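Signal recognition particle 54 kDa protein (Aeropyrum pernix, PDB 7EPK) is the SRP54 protein of an archaeal signal recognition particle, combining a helical bundle, a P-loop nucleotide-binding domain that holds guanosine-5'-diphosphate and a signal peptide binding domain. Local coordinates at residues I98-G103 against D211-V216; G128-D133 against E179-D184; V216-I221 against V243-G248. All coordinates share one frame; numbering follows the deposited sequence.

Contact 1: I98-G103 against D211-V216; sequences IVLLVG and DEVALV
V99 to V102 run beside E212 to L215 as parallel neighbours in the central sheet of a P-loop NTPase fold, the first of these strands leading into the probable P-loop at G103. L100 and V102 each use both N and O toward the partner strand: L100 N donates to E212 O, and L100 O takes A214 N at 2.9 Å. V102 repeats the pattern, its N giving to A214 O and its O accepting V216 N over 2.8 Å.

At the start of the pair, I98 O receives both D211 N and E212 N. D211 also turns a carboxylate oxygen back on the same residue, I98 N reaching the anti lone pair of D211 OD2 at 3.0 Å in a nearly straight bond (170°). With CG beside its own backbone N (chi1 -68°), the aspartate can act as an extra acceptor just before strand 212-218 begins.

Mostly apolar side chains meet on both faces. V102 CG2 meets V213 CG1 at 3.7 Å, the two side chains crossing at about a right angle. On the other face A214 is small, and its CB lies 4.1 Å from L101 CD1, while L101 CG approaches V216 CG2.

Further out, helix 194-208 covers L100 and V102, and helix 109-122 covers L101. E212, polar in a buried place, is satisfied by S240 at OE2 and by K267 and W97 at OE1. G103 has a positive phi (140°) at which a side chain would crowd the preceding carbonyl. Glycine therefore suits the place, and its bare CA comes to 4.0 Å from L215 CD1.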
loop_
_atom_site.group_PDB
_atom_site.type_symbol
_atom_site.label_atom_id
_atom_site.label_comp_id
_atom_site.label_asym_id
_atom_site.label_seq_id
_atom_site.Cartn_x
_atom_site.Cartn_y
_atom_site.Cartn_z
ATOM N N ILE A 98 -18.207 -4.501 16.147
ATOM C CA ILE A 98 -18.604 -3.350 17.003
ATOM C C ILE A 98 -17.441 -2.347 17.099
ATOM O O ILE A 98 -16.357 -2.705 17.617
ATOM C CB ILE A 98 -19.117 -3.833 18.372
ATOM C CG1 ILE A 98 -20.011 -5.078 18.275
ATOM C CG2 ILE A 98 -19.842 -2.707 19.091
ATOM C CD1 ILE A 98 -21.151 -4.957 17.294
ATOM N N VAL A 99 -17.683 -1.111 16.658
ATOM C CA VAL A 99 -16.670 -0.019 16.618
ATOM C C VAL A 99 -17.002 1.047 17.660
ATOM O O VAL A 99 -17.973 1.789 17.439
ATOM C CB VAL A 99 -16.631 0.639 15.234
ATOM C CG1 VAL A 99 -15.538 1.676 15.168
ATOM C CG2 VAL A 99 -16.465 -0.387 14.131
ATOM N N LEU A 100 -16.202 1.169 18.721
ATOM C CA LEU A 100 -16.333 2.291 19.684
ATOM C C LEU A 100 -15.450 3.456 19.245
ATOM O O LEU A 100 -14.224 3.352 19.353
ATOM C CB LEU A 100 -15.955 1.811 21.086
ATOM C CG LEU A 100 -16.004 2.882 22.183
ATOM C CD1 LEU A 100 -17.398 3.461 22.318
ATOM C CD2 LEU A 100 -15.522 2.328 23.521
ATOM N N LEU A 101 -16.061 4.566 18.856
ATOM C CA LEU A 101 -15.360 5.865 18.655
ATOM C C LEU A 101 -14.927 6.473 20.010
ATOM O O LEU A 101 -15.646 6.360 21.013
ATOM C CB LEU A 101 -16.305 6.785 17.872
ATOM C CG LEU A 101 -16.232 6.646 16.354
ATOM C CD1 LEU A 101 -15.896 5.224 15.930
ATOM C CD2 LEU A 101 -17.509 7.116 15.694
ATOM N N VAL A 102 -13.742 7.059 20.074
ATOM C CA VAL A 102 -13.256 7.791 21.276
ATOM C C VAL A 102 -12.459 8.980 20.749
ATOM O O VAL A 102 -12.135 8.979 19.556
ATOM C CB VAL A 102 -12.446 6.904 22.251
ATOM C CG1 VAL A 102 -13.268 5.736 22.779
ATOM C CG2 VAL A 102 -11.143 6.390 21.662
ATOM N N GLY A 103 -12.223 9.982 21.599
ATOM C CA GLY A 103 -11.705 11.302 21.189
ATOM C C GLY A 103 -12.380 12.427 21.951
ATOM O O GLY A 103 -13.402 12.166 22.584
ATOM N N ASP A 211 -15.057 -4.454 19.124
ATOM C CA ASP A 211 -14.102 -5.245 18.303
ATOM C C ASP A 211 -12.944 -4.317 17.878
ATOM O O ASP A 211 -11.822 -4.819 17.681
ATOM C CB ASP A 211 -14.854 -5.978 17.179
ATOM C CG ASP A 211 -15.799 -7.088 17.663
ATOM O OD1 ASP A 211 -15.301 -8.090 18.260
ATOM O OD2 ASP A 211 -17.035 -6.987 17.405
ATOM N N GLU A 212 -13.185 -3.008 17.827
ATOM C CA GLU A 212 -12.252 -1.976 17.316
ATOM C C GLU A 212 -12.581 -0.675 18.055
ATOM O O GLU A 212 -13.666 -0.135 17.816
ATOM C CB GLU A 212 -12.401 -1.844 15.789
ATOM C CG GLU A 212 -11.601 -0.725 15.101
ATOM C CD GLU A 212 -11.868 -0.505 13.590
ATOM O OE1 GLU A 212 -12.435 -1.421 12.938
ATOM O OE2 GLU A 212 -11.540 0.602 13.035
ATOM N N VAL A 213 -11.703 -0.203 18.945
ATOM C CA VAL A 213 -11.801 1.169 19.511
ATOM C C VAL A 213 -11.030 2.107 18.581
ATOM O O VAL A 213 -9.828 1.919 18.401
ATOM C CB VAL A 213 -11.287 1.222 20.961
ATOM C CG1 VAL A 213 -11.234 2.647 21.463
ATOM C CG2 VAL A 213 -12.113 0.359 21.906
ATOM N N ALA A 214 -11.703 3.054 17.952
ATOM C CA ALA A 214 -11.069 4.015 17.027
ATOM C C ALA A 214 -10.894 5.335 17.765
ATOM O O ALA A 214 -11.877 5.835 18.265
ATOM C CB ALA A 214 -11.902 4.204 15.788
ATOM N N LEU A 215 -9.667 5.832 17.846
ATOM C CA LEU A 215 -9.361 7.200 18.311
ATOM C C LEU A 215 -9.558 8.158 17.142
ATOM O O LEU A 215 -8.884 7.995 16.141
ATOM C CB LEU A 215 -7.922 7.271 18.812
ATOM C CG LEU A 215 -7.501 8.661 19.261
ATOM C CD1 LEU A 215 -8.389 9.173 20.391
ATOM C CD2 LEU A 215 -6.048 8.648 19.696
ATOM N N VAL A 216 -10.468 9.108 17.267
ATOM C CA VAL A 216 -10.700 10.118 16.204
ATOM C C VAL A 216 -9.970 11.390 16.624
ATOM O O VAL A 216 -10.223 11.882 17.737
ATOM C CB VAL A 216 -12.200 10.333 15.964
ATOM C CG1 VAL A 216 -12.445 11.514 15.059
ATOM C CG2 VAL A 216 -12.843 9.081 15.395
#

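Contact 2: G128-D133 against E179-D184; sequences GLVSSD and EIVIVD
G128 opens a parallel pairing with I180 to I182: its N donates to I180 O at 3.1 Å, and its O accepts I182 N in an equally straight bond. Being glycine, it adds no side chain to the face that carries V181. The two strands belong to the P-loop NTPase sheet, 127-131 lying between 153-156 and 180-184.

L129 comes next, its CD2 lying 3.6 Å from I182 CB. The two side chains lie alongside each other and point the same way. L129 also touches A113 and A117 of helix 109-122 and A147 of helix 139-150, small residues against which a leucine can pack. V130 faces the opposite side of the sheet. Its CG2 touches V181 CG1 at 3.8 Å and its CB approaches V183 CG2, with helix 162-175 covering V130 and V181. V130 O accepts D184 N at 3.0 Å, whereas the bond from V130 N to I182 O is weak.

S131 returns to the L129 face, beside L143 of helix 139-150. S132 then ends the pairing: its OG donates to D184 O over 2.7 Å, in the carbonyl plane and on a lone pair, and its N adds a weak bond to the same oxygen. With chi1 at 89°, OG sits between the backbone N and carbonyl carbon, which turns it to the neighbouring strand; a short hydroxyl side chain suits this grip.

D133 follows, its side chain about 4 Å from the bound magnesium ion and its OD1 held by H135 N. D184 OD2 is hydrogen-bonded to T110 OG1 and lies 5.6 Å from D133 OD2, not in contact with it. The serine thus holds the main chain of D184, while the carboxylates of D133 and D184 lie near the magnesium ion and GDP.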
loop_
_atom_site.group_PDB
_atom_site.type_symbol
_atom_site.label_atom_id
_atom_site.label_comp_id
_atom_site.label_asym_id
_atom_site.label_seq_id
_atom_site.Cartn_x
_atom_site.Cartn_y
_atom_site.Cartn_z
ATOM N N GLY A 128 -25.600 0.033 11.443
ATOM C CA GLY A 128 -26.288 0.881 12.446
ATOM C C GLY A 128 -25.317 1.822 13.150
ATOM O O GLY A 128 -24.152 1.411 13.326
ATOM N N LEU A 129 -25.755 3.055 13.465
ATOM C CA LEU A 129 -25.088 4.030 14.385
ATOM C C LEU A 129 -25.816 4.038 15.743
ATOM O O LEU A 129 -26.994 3.659 15.811
ATOM C CB LEU A 129 -25.078 5.428 13.755
ATOM C CG LEU A 129 -24.052 5.648 12.632
ATOM C CD1 LEU A 129 -24.418 6.820 11.741
ATOM C CD2 LEU A 129 -22.665 5.882 13.187
ATOM N N VAL A 130 -25.132 4.432 16.808
ATOM C CA VAL A 130 -25.674 4.506 18.195
ATOM C C VAL A 130 -25.236 5.838 18.803
ATOM O O VAL A 130 -23.998 6.053 18.918
ATOM C CB VAL A 130 -25.151 3.339 19.042
ATOM C CG1 VAL A 130 -25.458 3.514 20.518
ATOM C CG2 VAL A 130 -25.653 1.999 18.539
ATOM N N SER A 131 -26.183 6.694 19.202
ATOM C CA SER A 131 -25.893 7.952 19.950
ATOM C C SER A 131 -25.815 7.639 21.453
ATOM O O SER A 131 -26.867 7.439 22.089
ATOM C CB SER A 131 -26.892 9.059 19.651
ATOM O OG SER A 131 -26.493 10.291 20.256
ATOM N N SER A 132 -24.599 7.565 21.995
ATOM C CA SER A 132 -24.337 7.403 23.447
ATOM C C SER A 132 -24.102 8.781 24.072
ATOM O O SER A 132 -24.266 8.885 25.308
ATOM C CB SER A 132 -23.162 6.496 23.704
ATOM O OG SER A 132 -21.945 7.247 23.734
ATOM N N ASP A 133 -23.676 9.770 23.270
ATOM C CA ASP A 133 -23.316 11.129 23.753
ATOM C C ASP A 133 -24.531 11.702 24.480
ATOM O O ASP A 133 -25.620 11.712 23.892
ATOM C CB ASP A 133 -22.877 12.054 22.620
ATOM C CG ASP A 133 -22.352 13.413 23.065
ATOM O OD1 ASP A 133 -22.305 13.659 24.307
ATOM O OD2 ASP A 133 -21.972 14.222 22.150
ATOM N N GLU A 179 -24.708 -5.673 10.694
ATOM C CA GLU A 179 -23.461 -6.478 10.623
ATOM C C GLU A 179 -22.304 -5.663 11.222
ATOM O O GLU A 179 -21.380 -6.288 11.799
ATOM C CB GLU A 179 -23.155 -6.865 9.178
ATOM C CG GLU A 179 -24.175 -7.809 8.567
ATOM C CD GLU A 179 -24.036 -7.976 7.061
ATOM O OE1 GLU A 179 -24.061 -6.944 6.335
ATOM O OE2 GLU A 179 -23.890 -9.130 6.621
ATOM N N ILE A 180 -22.371 -4.327 11.110
ATOM C CA ILE A 180 -21.438 -3.347 11.735
ATOM C C ILE A 180 -22.250 -2.362 12.581
ATOM O O ILE A 180 -23.219 -1.812 12.059
ATOM C CB ILE A 180 -20.636 -2.598 10.650
ATOM C CG1 ILE A 180 -19.807 -3.553 9.795
ATOM C CG2 ILE A 180 -19.777 -1.491 11.258
ATOM C CD1 ILE A 180 -19.047 -2.860 8.672
ATOM N N VAL A 181 -21.797 -2.073 13.800
ATOM C CA VAL A 181 -22.372 -1.050 14.723
ATOM C C VAL A 181 -21.259 -0.083 15.114
ATOM O O VAL A 181 -20.259 -0.534 15.674
ATOM C CB VAL A 181 -22.959 -1.701 15.985
ATOM C CG1 VAL A 181 -23.428 -0.656 16.978
ATOM C CG2 VAL A 181 -24.085 -2.655 15.642
ATOM N N ILE A 182 -21.453 1.200 14.848
ATOM C CA ILE A 182 -20.527 2.297 15.229
ATOM C C ILE A 182 -21.146 3.002 16.434
ATOM O O ILE A 182 -22.253 3.579 16.296
ATOM C CB ILE A 182 -20.311 3.276 14.066
ATOM C CG1 ILE A 182 -19.775 2.588 12.808
ATOM C CG2 ILE A 182 -19.411 4.411 14.511
ATOM C CD1 ILE A 182 -19.801 3.476 11.569
ATOM N N VAL A 183 -20.452 2.984 17.560
ATOM C CA VAL A 183 -20.944 3.633 18.796
ATOM C C VAL A 183 -20.319 5.022 18.943
ATOM O O VAL A 183 -19.179 5.079 19.411
ATOM C CB VAL A 183 -20.645 2.723 19.990
ATOM C CG1 VAL A 183 -20.970 3.411 21.302
ATOM C CG2 VAL A 183 -21.402 1.407 19.846
ATOM N N ASP A 184 -21.054 6.088 18.603
ATOM C CA ASP A 184 -20.608 7.496 18.810
ATOM C C ASP A 184 -20.603 7.793 20.319
ATOM O O ASP A 184 -21.436 7.230 21.043
ATOM C CB ASP A 184 -21.471 8.501 18.029
ATOM C CG ASP A 184 -20.982 9.950 18.088
ATOM O OD1 ASP A 184 -19.870 10.169 18.563
ATOM O OD2 ASP A 184 -21.721 10.859 17.670
#

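Contact 3: V216-I221 against V243-G248; sequences VIDASI and VTKMDG. With GDP (guanosine-5'-diphosphate), chain B.
I217 and V243 pair as parallel strands of a beta-alpha-beta unit, and A219, just past the strand end, continues the close packing. T244 N gives to I217 O at 2.8 Å and A219 N to T244 O, while I217 CG1 packs on V243 CG2 at 3.9 Å. A219, centre of an inverse gamma turn, is small enough for its CB to fit against both V243 CG1 and M246 SD. T244 puts CG2 against V216 CG1, and its OG1 is bonded to S107 O.

The other side is looser and more exposed. D218 OD2 only brushes K245 CD, its charge 5.2 Å from K245 NZ, and takes S220 OG from above the carboxylate plane at 2.7 Å.

The aliphatic part of K245 runs over one face of the guanine, CG 3.8 Å from GDP N3, until a bend at chi4 (70°) brings NZ to the ribose O4'. K245 N donates to GDP O6 at 3.1 Å. D247 OD1 accepts from both GDP N1 (2.8 Å) and N2, its OD2 being held by T271. These residues form the family's TKXD motif: donor meets O6 and carboxylate meets two N-H groups, a pattern that matches guanine.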
loop_
_atom_site.group_PDB
_atom_site.type_symbol
_atom_site.label_atom_id
_atom_site.label_comp_id
_atom_site.label_asym_id
_atom_site.label_seq_id
_atom_site.Cartn_x
_atom_site.Cartn_y
_atom_site.Cartn_z
ATOM N N VAL A 216 -10.468 9.108 17.267
ATOM C CA VAL A 216 -10.700 10.118 16.204
ATOM C C VAL A 216 -9.970 11.390 16.624
ATOM O O VAL A 216 -10.223 11.882 17.737
ATOM C CB VAL A 216 -12.200 10.333 15.964
ATOM C CG1 VAL A 216 -12.445 11.514 15.059
ATOM C CG2 VAL A 216 -12.843 9.081 15.395
ATOM N N ILE A 217 -9.033 11.838 15.786
ATOM C CA ILE A 217 -8.127 12.995 16.053
ATOM C C ILE A 217 -8.173 13.905 14.837
ATOM O O ILE A 217 -8.364 13.389 13.691
ATOM C CB ILE A 217 -6.683 12.566 16.371
ATOM C CG1 ILE A 217 -6.046 11.760 15.236
ATOM C CG2 ILE A 217 -6.625 11.812 17.689
ATOM C CD1 ILE A 217 -4.639 11.251 15.532
ATOM N N ASP A 218 -8.028 15.203 15.102
ATOM C CA ASP A 218 -7.906 16.245 14.053
ATOM C C ASP A 218 -6.417 16.355 13.659
ATOM O O ASP A 218 -5.528 16.070 14.507
ATOM C CB ASP A 218 -8.647 17.510 14.521
ATOM C CG ASP A 218 -7.828 18.762 14.814
ATOM O OD1 ASP A 218 -7.089 18.782 15.832
ATOM O OD2 ASP A 218 -7.973 19.735 14.034
ATOM N N ALA A 219 -6.136 16.716 12.403
ATOM C CA ALA A 219 -4.781 17.070 11.908
ATOM C C ALA A 219 -4.381 18.466 12.410
ATOM O O ALA A 219 -4.146 19.346 11.557
ATOM C CB ALA A 219 -4.769 17.019 10.398
ATOM N N SER A 220 -4.347 18.694 13.729
ATOM C CA SER A 220 -3.992 20.013 14.325
ATOM C C SER A 220 -3.386 19.828 15.711
ATOM O O SER A 220 -3.424 20.792 16.479
ATOM C CB SER A 220 -5.177 20.960 14.381
ATOM O OG SER A 220 -5.791 21.097 13.103
ATOM N N ILE A 221 -2.832 18.652 16.010
ATOM C CA ILE A 221 -2.134 18.391 17.305
ATOM C C ILE A 221 -0.831 17.625 17.015
ATOM O O ILE A 221 -0.632 16.508 17.516
ATOM C CB ILE A 221 -3.080 17.735 18.346
ATOM C CG1 ILE A 221 -3.289 16.217 18.200
ATOM C CG2 ILE A 221 -4.410 18.489 18.386
ATOM C CD1 ILE A 221 -3.898 15.765 16.898
ATOM N N VAL A 243 -8.010 10.204 11.106
ATOM C CA VAL A 243 -7.483 11.591 11.164
ATOM C C VAL A 243 -8.408 12.491 10.344
ATOM O O VAL A 243 -8.537 12.248 9.119
ATOM C CB VAL A 243 -6.013 11.658 10.709
ATOM C CG1 VAL A 243 -5.471 13.075 10.780
ATOM C CG2 VAL A 243 -5.135 10.739 11.538
ATOM N N THR A 244 -9.008 13.482 11.017
ATOM C CA THR A 244 -10.006 14.435 10.469
ATOM C C THR A 244 -9.350 15.780 10.119
ATOM O O THR A 244 -8.295 16.087 10.700
ATOM C CB THR A 244 -11.128 14.665 11.487
ATOM O OG1 THR A 244 -10.511 15.200 12.659
ATOM C CG2 THR A 244 -11.897 13.403 11.806
ATOM N N LYS A 245 -9.987 16.562 9.239
ATOM C CA LYS A 245 -9.590 17.951 8.881
ATOM C C LYS A 245 -8.245 17.923 8.134
ATOM O O LYS A 245 -7.285 18.621 8.550
ATOM C CB LYS A 245 -9.576 18.822 10.140
ATOM C CG LYS A 245 -10.917 18.925 10.853
ATOM C CD LYS A 245 -10.920 19.946 11.965
ATOM C CE LYS A 245 -12.308 20.441 12.314
ATOM N NZ LYS A 245 -13.096 19.374 12.968
ATOM N N MET A 246 -8.196 17.131 7.058
ATOM C CA MET A 246 -7.110 17.092 6.046
ATOM C C MET A 246 -7.603 17.836 4.801
ATOM O O MET A 246 -7.533 17.257 3.694
ATOM C CB MET A 246 -6.764 15.643 5.698
ATOM C CG MET A 246 -6.127 14.902 6.853
ATOM S SD MET A 246 -4.373 15.304 6.955
ATOM C CE MET A 246 -3.817 14.051 8.105
ATOM N N ASP A 247 -8.122 19.056 5.008
ATOM C CA ASP A 247 -8.587 20.006 3.956
ATOM C C ASP A 247 -8.119 21.431 4.280
ATOM O O ASP A 247 -7.864 21.730 5.473
ATOM C CB ASP A 247 -10.111 20.057 3.813
ATOM C CG ASP A 247 -10.788 18.789 4.272
ATOM O OD1 ASP A 247 -11.036 18.660 5.489
ATOM O OD2 ASP A 247 -11.017 17.934 3.408
ATOM N N GLY A 248 -8.082 22.277 3.243
ATOM C CA GLY A 248 -7.481 23.623 3.256
ATOM C C GLY A 248 -6.037 23.572 3.722
ATOM O O GLY A 248 -5.290 22.673 3.268
HETATM P PB GDP B . -17.276 15.865 17.766
HETATM O O1B GDP B . -17.530 16.780 18.944
HETATM O O2B GDP B . -15.959 15.130 17.926
HETATM O O3B GDP B . -18.425 14.938 17.401
HETATM O O3A GDP B . -17.097 16.762 16.442
HETATM P PA GDP B . -18.246 17.013 15.318
HETATM O O1A GDP B . -19.406 17.663 16.060
HETATM O O2A GDP B . -18.412 15.834 14.388
HETATM O "O5'" GDP B . -17.643 18.132 14.343
HETATM C "C5'" GDP B . -16.949 19.292 14.837
HETATM C "C4'" GDP B . -16.580 20.140 13.633
HETATM O "O4'" GDP B . -15.609 19.433 12.850
HETATM C "C3'" GDP B . -17.784 20.356 12.720
HETATM O "O3'" GDP B . -17.850 21.730 12.349
HETATM C "C2'" GDP B . -17.555 19.443 11.525
HETATM O "O2'" GDP B . -18.180 19.975 10.348
HETATM C "C1'" GDP B . -16.020 19.385 11.465
HETATM N N9 GDP B . -15.331 18.245 10.747
HETATM C C8 GDP B . -15.345 16.933 11.058
HETATM N N7 GDP B . -14.578 16.199 10.205
HETATM C C5 GDP B . -14.035 17.058 9.342
HETATM C C6 GDP B . -13.127 16.953 8.197
HETATM O O6 GDP B . -12.697 15.845 7.836
HETATM N N1 GDP B . -12.803 18.071 7.537
HETATM C C2 GDP B . -13.277 19.282 7.898
HETATM N N2 GDP B . -12.893 20.371 7.187
HETATM N N3 GDP B . -14.120 19.452 8.949
HETATM C C4 GDP B . -14.525 18.391 9.692
#

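From the N terminus, strand 97-102 comes first, and contact 1 is not completed until the chain reaches 211-216, more than a hundred residues later. Contact 2 opens and closes within that span, joining 128-133 to 179-184. Its second strand lies on the other flank of 97-102, where V99 probably bonds to V181 and V183 through the backbone, so contacts 1 and 2 meet on either side of one central strand. Contact 3 follows in series: it shares V216 with contact 1 and closes a short loop through helix 225-235. Together the three tie five strands of one sheet, with the nucleotide at one end of them, next to the loop after 97-102 and the residues after 240-244.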